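Oxalate--CoA ligase (Arabidopsis thaliana, PDB 5IE2) belongs to the ANL superfamily of AMP-binding enzymes and is modelled here with adenosine-5'-triphosphate in its ligand pocket. Local coordinates at residues I40-S45 with G137-L142; A75-R80 with L182-L187. All blocks are in the same frame, centred on the assembly; numbering follows the deposited sequence. Where two conformers were deposited one is given.

Contact 1. Residues I40-S45 with G137-L142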
loop_
_atom_site.group_PDB
_atom_site.type_symbol
_atom_site.label_atom_id
_atom_site.label_comp_id
_atom_site.label_asym_id
_atom_site.label_seq_id
_atom_site.Cartn_x
_atom_site.Cartn_y
_atom_site.Cartn_z
ATOM N N ILE A 40 -5.351 -20.473 -11.781
ATOM C CA ILE A 40 -4.228 -19.630 -12.231
ATOM C C ILE A 40 -3.431 -20.363 -13.331
ATOM O O ILE A 40 -3.137 -19.785 -14.381
ATOM C CB ILE A 40 -3.312 -19.260 -11.046
ATOM C CG1 ILE A 40 -4.015 -18.320 -10.051
ATOM C CG2 ILE A 40 -2.004 -18.598 -11.550
ATOM C CD1 ILE A 40 -3.324 -18.335 -8.647
ATOM N N GLU A 41 -3.114 -21.634 -13.115
ATOM C CA GLU A 41 -2.311 -22.383 -14.100
ATOM C C GLU A 41 -3.043 -22.420 -15.442
ATOM O O GLU A 41 -2.441 -22.305 -16.527
ATOM C CB GLU A 41 -2.080 -23.867 -13.697
ATOM C CG GLU A 41 -1.085 -24.116 -12.621
ATOM C CD GLU A 41 0.343 -23.697 -13.037
ATOM O OE1 GLU A 41 0.864 -24.156 -14.074
ATOM O OE2 GLU A 41 0.896 -22.880 -12.285
ATOM N N ARG A 42 -4.348 -22.663 -15.369
ATOM C CA ARG A 42 -5.123 -22.787 -16.614
ATOM C C ARG A 42 -5.256 -21.459 -17.346
ATOM O O ARG A 42 -5.151 -21.385 -18.598
ATOM C CB ARG A 42 -6.518 -23.378 -16.327
ATOM C CG ARG A 42 -6.332 -24.837 -15.865
ATOM C CD ARG A 42 -7.657 -25.420 -15.243
ATOM N NE ARG A 42 -7.439 -26.626 -14.414
ATOM C CZ ARG A 42 -8.373 -27.129 -13.601
ATOM N NH1 ARG A 42 -9.558 -26.523 -13.541
ATOM N NH2 ARG A 42 -8.149 -28.213 -12.840
ATOM N N ALA A 43 -5.470 -20.399 -16.569
ATOM C CA ALA A 43 -5.522 -19.088 -17.174
ATOM C C ALA A 43 -4.172 -18.699 -17.793
ATOM O O ALA A 43 -4.141 -18.062 -18.847
ATOM C CB ALA A 43 -6.002 -17.986 -16.096
ATOM N N ALA A 44 -3.065 -19.038 -17.138
ATOM C CA ALA A 44 -1.736 -18.709 -17.652
ATOM C C ALA A 44 -1.541 -19.465 -18.970
ATOM O O ALA A 44 -0.990 -18.937 -19.930
ATOM C CB ALA A 44 -0.634 -19.090 -16.637
ATOM N N SER A 45 -2.011 -20.707 -18.992
ATOM C CA SER A 45 -1.923 -21.499 -20.217
ATOM C C SER A 45 -2.669 -20.840 -21.365
ATOM O O SER A 45 -2.168 -20.825 -22.512
ATOM C CB SER A 45 -2.469 -22.899 -19.994
ATOM O OG SER A 45 -1.483 -23.669 -19.348
ATOM N N GLY A 137 -17.233 -25.397 -11.116
ATOM C CA GLY A 137 -17.025 -26.504 -12.011
ATOM C C GLY A 137 -16.314 -26.053 -13.271
ATOM O O GLY A 137 -15.976 -26.877 -14.112
ATOM N N SER A 138 -16.057 -24.750 -13.408
ATOM C CA SER A 138 -15.550 -24.232 -14.683
ATOM C C SER A 138 -14.263 -23.438 -14.527
ATOM O O SER A 138 -14.080 -22.788 -13.516
ATOM C CB SER A 138 -16.599 -23.300 -15.337
ATOM O OG SER A 138 -17.792 -24.020 -15.570
ATOM N N ASP A 139 -13.413 -23.458 -15.546
ATOM C CA ASP A 139 -12.215 -22.607 -15.550
ATOM C C ASP A 139 -12.632 -21.148 -15.675
ATOM O O ASP A 139 -13.742 -20.834 -16.085
ATOM C CB ASP A 139 -11.287 -22.928 -16.693
ATOM C CG ASP A 139 -10.751 -24.340 -16.641
ATOM O OD1 ASP A 139 -10.939 -25.011 -15.583
ATOM O OD2 ASP A 139 -10.092 -24.741 -17.646
ATOM N N LEU A 140 -11.702 -20.250 -15.407
ATOM C CA LEU A 140 -11.967 -18.841 -15.657
ATOM C C LEU A 140 -12.189 -18.637 -17.168
ATOM O O LEU A 140 -11.443 -19.186 -18.006
ATOM C CB LEU A 140 -10.797 -17.997 -15.132
ATOM C CG LEU A 140 -10.950 -16.490 -15.262
ATOM C CD1 LEU A 140 -10.414 -15.775 -14.039
ATOM C CD2 LEU A 140 -10.192 -16.094 -16.536
ATOM N N VAL A 141 -13.207 -17.859 -17.521
ATOM C CA VAL A 141 -13.505 -17.659 -18.949
ATOM C C VAL A 141 -12.827 -16.433 -19.481
ATOM O O VAL A 141 -13.123 -15.345 -18.981
ATOM C CB VAL A 141 -15.002 -17.458 -19.195
ATOM C CG1 VAL A 141 -15.266 -17.240 -20.699
ATOM C CG2 VAL A 141 -15.797 -18.657 -18.610
ATOM N N LEU A 142 -11.974 -16.607 -20.487
ATOM C CA LEU A 142 -11.327 -15.483 -21.161
ATOM C C LEU A 142 -11.917 -15.287 -22.540
ATOM O O LEU A 142 -12.176 -16.267 -23.233
ATOM C CB LEU A 142 -9.834 -15.716 -21.287
ATOM C CG LEU A 142 -9.087 -15.638 -19.947
ATOM C CD1 LEU A 142 -7.693 -16.248 -20.190
ATOM C CD2 LEU A 142 -8.932 -14.163 -19.439
#

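Contact 2. Residues A75-R80 with L182-L187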
loop_
_atom_site.group_PDB
_atom_site.type_symbol
_atom_site.label_atom_id
_atom_site.label_comp_id
_atom_site.label_asym_id
_atom_site.label_seq_id
_atom_site.Cartn_x
_atom_site.Cartn_y
_atom_site.Cartn_z
ATOM N N ALA A 75 -1.879 -15.183 -12.887
ATOM C CA ALA A 75 -1.711 -15.907 -14.185
ATOM C C ALA A 75 -0.728 -15.164 -15.080
ATOM O O ALA A 75 0.090 -15.778 -15.762
ATOM C CB ALA A 75 -3.056 -16.093 -14.918
ATOM N N VAL A 76 -0.823 -13.840 -15.098
ATOM C CA VAL A 76 0.120 -13.022 -15.888
ATOM C C VAL A 76 1.529 -13.332 -15.386
ATOM O O VAL A 76 2.468 -13.606 -16.206
ATOM C CB VAL A 76 -0.197 -11.506 -15.799
ATOM C CG1 VAL A 76 1.018 -10.656 -16.298
ATOM C CG2 VAL A 76 -1.488 -11.203 -16.639
ATOM N N ILE A 77 1.713 -13.238 -14.067
ATOM C CA ILE A 77 3.105 -13.460 -13.610
ATOM C C ILE A 77 3.607 -14.878 -13.825
ATOM O O ILE A 77 4.782 -15.134 -14.180
ATOM C CB ILE A 77 3.148 -13.068 -12.151
ATOM C CG1 ILE A 77 2.982 -11.553 -12.101
ATOM C CG2 ILE A 77 4.342 -13.513 -11.482
ATOM C CD1 ILE A 77 2.788 -11.075 -10.720
ATOM N N ARG A 78 2.700 -15.830 -13.660
ATOM C CA ARG A 78 3.021 -17.246 -13.929
ATOM C C ARG A 78 3.464 -17.477 -15.362
ATOM O O ARG A 78 4.375 -18.293 -15.618
ATOM C CB ARG A 78 1.760 -18.111 -13.608
ATOM C CG ARG A 78 1.958 -19.620 -13.936
ATOM C CD ARG A 78 3.080 -20.265 -13.049
ATOM N NE ARG A 78 3.077 -21.701 -13.361
ATOM C CZ ARG A 78 4.088 -22.383 -13.899
ATOM N NH1 ARG A 78 5.257 -21.805 -14.134
ATOM N NH2 ARG A 78 3.915 -23.668 -14.189
ATOM N N ALA A 79 2.864 -16.737 -16.309
ATOM C CA ALA A 79 3.215 -16.866 -17.726
ATOM C C ALA A 79 4.527 -16.120 -18.077
ATOM O O ALA A 79 4.856 -15.954 -19.253
ATOM C CB ALA A 79 2.058 -16.358 -18.596
ATOM N N ARG A 80 5.250 -15.687 -17.045
ATOM C CA ARG A 80 6.527 -14.946 -17.138
ATOM C C ARG A 80 6.354 -13.554 -17.712
ATOM O O ARG A 80 7.304 -12.963 -18.215
ATOM C CB ARG A 80 7.601 -15.721 -18.003
ATOM C CG ARG A 80 7.926 -17.132 -17.446
ATOM C CD ARG A 80 9.151 -17.735 -18.205
ATOM N NE ARG A 80 10.356 -16.913 -18.002
ATOM C CZ ARG A 80 11.414 -16.902 -18.808
ATOM N NH1 ARG A 80 11.413 -17.657 -19.906
ATOM N NH2 ARG A 80 12.458 -16.107 -18.541
ATOM N N LEU A 182 9.313 -4.279 -10.815
ATOM C CA LEU A 182 9.600 -5.204 -9.720
ATOM C C LEU A 182 9.596 -6.629 -10.248
ATOM O O LEU A 182 8.786 -6.967 -11.110
ATOM C CB LEU A 182 8.527 -5.066 -8.619
ATOM C CG LEU A 182 8.522 -3.585 -8.124
ATOM C CD1 LEU A 182 7.268 -3.396 -7.194
ATOM C CD2 LEU A 182 9.832 -3.209 -7.349
ATOM N N THR A 183 10.526 -7.440 -9.746
ATOM C CA THR A 183 10.743 -8.786 -10.246
ATOM C C THR A 183 10.033 -9.854 -9.380
ATOM O O THR A 183 9.492 -9.581 -8.299
ATOM C CB THR A 183 12.233 -9.138 -10.224
ATOM O OG1 THR A 183 12.674 -8.954 -8.871
ATOM C CG2 THR A 183 13.027 -8.182 -11.158
ATOM N N GLN A 184 10.096 -11.102 -9.856
ATOM C CA GLN A 184 9.649 -12.258 -9.078
ATOM C C GLN A 184 10.381 -12.275 -7.758
ATOM O O GLN A 184 9.818 -12.568 -6.690
ATOM C CB GLN A 184 9.940 -13.575 -9.841
ATOM C CG GLN A 184 8.900 -13.902 -10.916
ATOM C CD GLN A 184 7.721 -14.725 -10.371
ATOM O OE1 GLN A 184 7.591 -14.944 -9.186
ATOM N NE2 GLN A 184 6.871 -15.196 -11.275
ATOM N N LEU A 185 11.670 -11.970 -7.847
ATOM C CA LEU A 185 12.491 -11.983 -6.643
ATOM C C LEU A 185 12.077 -10.880 -5.681
ATOM O O LEU A 185 11.974 -11.112 -4.462
ATOM C CB LEU A 185 13.974 -11.875 -7.020
ATOM C CG LEU A 185 14.998 -11.688 -5.862
ATOM C CD1 LEU A 185 14.944 -12.836 -4.860
ATOM C CD2 LEU A 185 16.462 -11.506 -6.432
ATOM N N ASN A 186 11.855 -9.662 -6.203
ATOM C CA ASN A 186 11.361 -8.584 -5.357
ATOM C C ASN A 186 10.100 -9.053 -4.570
ATOM O O ASN A 186 9.988 -8.883 -3.320
ATOM C CB ASN A 186 10.989 -7.353 -6.204
ATOM C CG ASN A 186 12.186 -6.561 -6.756
ATOM O OD1 ASN A 186 12.052 -5.929 -7.805
ATOM N ND2 ASN A 186 13.352 -6.579 -6.079
ATOM N N LEU A 187 9.143 -9.625 -5.301
ATOM C CA LEU A 187 7.858 -10.027 -4.694
ATOM C C LEU A 187 8.052 -11.128 -3.644
ATOM O O LEU A 187 7.496 -11.061 -2.549
ATOM C CB LEU A 187 6.877 -10.520 -5.772
ATOM C CG LEU A 187 6.436 -9.442 -6.802
ATOM C CD1 LEU A 187 5.477 -10.102 -7.805
ATOM C CD2 LEU A 187 5.679 -8.330 -6.170
#

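Contact 1. Residues I40-S45 with G137-L142
Helix 33-50 runs past the extended segment 137-142 with Arg42 CA 7.2 Å from Asp139 CA and Ala43 CA 6.6 Å from Leu140 CA. In this part of the AMP-binding enzyme fold, helix 33-50 packs beside the loop that leads into strand 141-142, an outermost strand of a five-stranded mixed sheet, antiparallel to strand 127-132. The two segments together bury 188 Å², and the chemistry changes from a charged pair at the partly exposed end to loose apolar packing further in.

The charged end is a single-point salt bridge. Arg42 NH1 donates to Asp139 OD1 at 2.9 Å, and the N-H...O angle of 142° marks a bent bond. The oxygen is met on its syn side but from 28° out of the carboxylate plane, and the guanidinium and carboxylate planes stand 39° apart, so the two flat groups do not form a coplanar, doubly bonded pair. Arg42 sets its CG beside the backbone N and opposite the carbonyl carbon, then extends from CG to NE, and its side chain crosses that of Asp139 at about a right angle. The carboxylate also lies against the methylene: Arg42 CD is 3.3 Å from Asp139 OD1 and 3.5 Å from Asp139 OD2. The far nitrogen, Arg42 NH2, has a long, weak ion pair with Asp38 of the same helix, while Arg35 NH2 bonds the carbonyl of Ser138.

Further in, Ala43 points its methyl toward the segment and Leu140 CD2 comes within 4.6 Å of Ala43 CB. Leu140 also rests on Met72 of helix 67-78, and Leu142 on Val129 and Ala131 of the neighbouring strand. At the strand end, Leu142 CD1 reaches the helix backbone itself, 4.2 Å from Ala43 O.

Contact 2. Residues A75-R80 with L182-L187
Ile77 meets both Gln184 and Leu187 by turning a different branch to each. Its chi1 of -69° puts CG2 opposite the backbone N and CG1 beside it, which leaves CG2 on the side of the Gln184 amide while the chain through CG1 carries CD1 to Leu187. With Leu187 the approach is tip to tip, Ile77 CD1 lying 4.1 Å from Leu187 CD1, an ordinary methyl-methyl distance. With Gln184 it is aslant: the glutamine bends sharply at chi2 (-89°), which swings its amide nearer Ile77 than its CB direction would suggest, and Ile77 CG2 ends 3.8 Å from Gln184 CD. The modelled 3.0 Å between Ile77 CG2 and Gln184 NE2 is shorter than a normal nonbonded contact, and its exact value is doubtful.

Both residues sit at helix ends. Ile77 belongs to the last turn of helix 67-78, which closes in a Schellman motif: Arg80, with positive phi, gives its N to Ile77 O at 3.0 Å, and the next backbone N reaches back to Val76 O. Gln184 and Leu187 lie in the first turn of helix 184-198, where Thr183 and Asn186 form a capping box. Asn186 N donates to Thr183 OG1 at 2.9 Å, and Thr183 N to Asn186 OD1 at 2.9 Å. Ala165 of strand 164-169 touches both Ile77 and Leu187.

The amide finds its polar partners in helix 6-16, Gln184 NE2 bonding Ser7 OG and Gln184 OE1 weakly accepting from Leu6 N. No hydrogen bond crosses between the two segments, and all three touching residues are buried. The chemistry implies nonpolar cohesion: one methyl-methyl pair, and one methyl set against an amide probably oriented mainly by its bonds to Ser7 and Leu6.

In the fold
The two contacts, with centres about 18 Å apart, are joined through helices 33-50 and 67-78. Ala43 CB lies 3.7 Å from Ala75 CB, and Glu41 OE2 forms a 2.7 Å salt bridge with Arg78 NE. Contact 1 is peripheral, its centre about 28 Å from the chain centre, and combines an ion pair with looser apolar packing beside a sheet edge. Contact 2, about 18 Å from the centre, is fully buried and has no ionic or hydrogen-bonded link across it; the Leu187 side chain is about 13 Å from the bound adenosine-5'-triphosphate. Together they trace a path inward from strand 141-142 through both helices to helix 184-198.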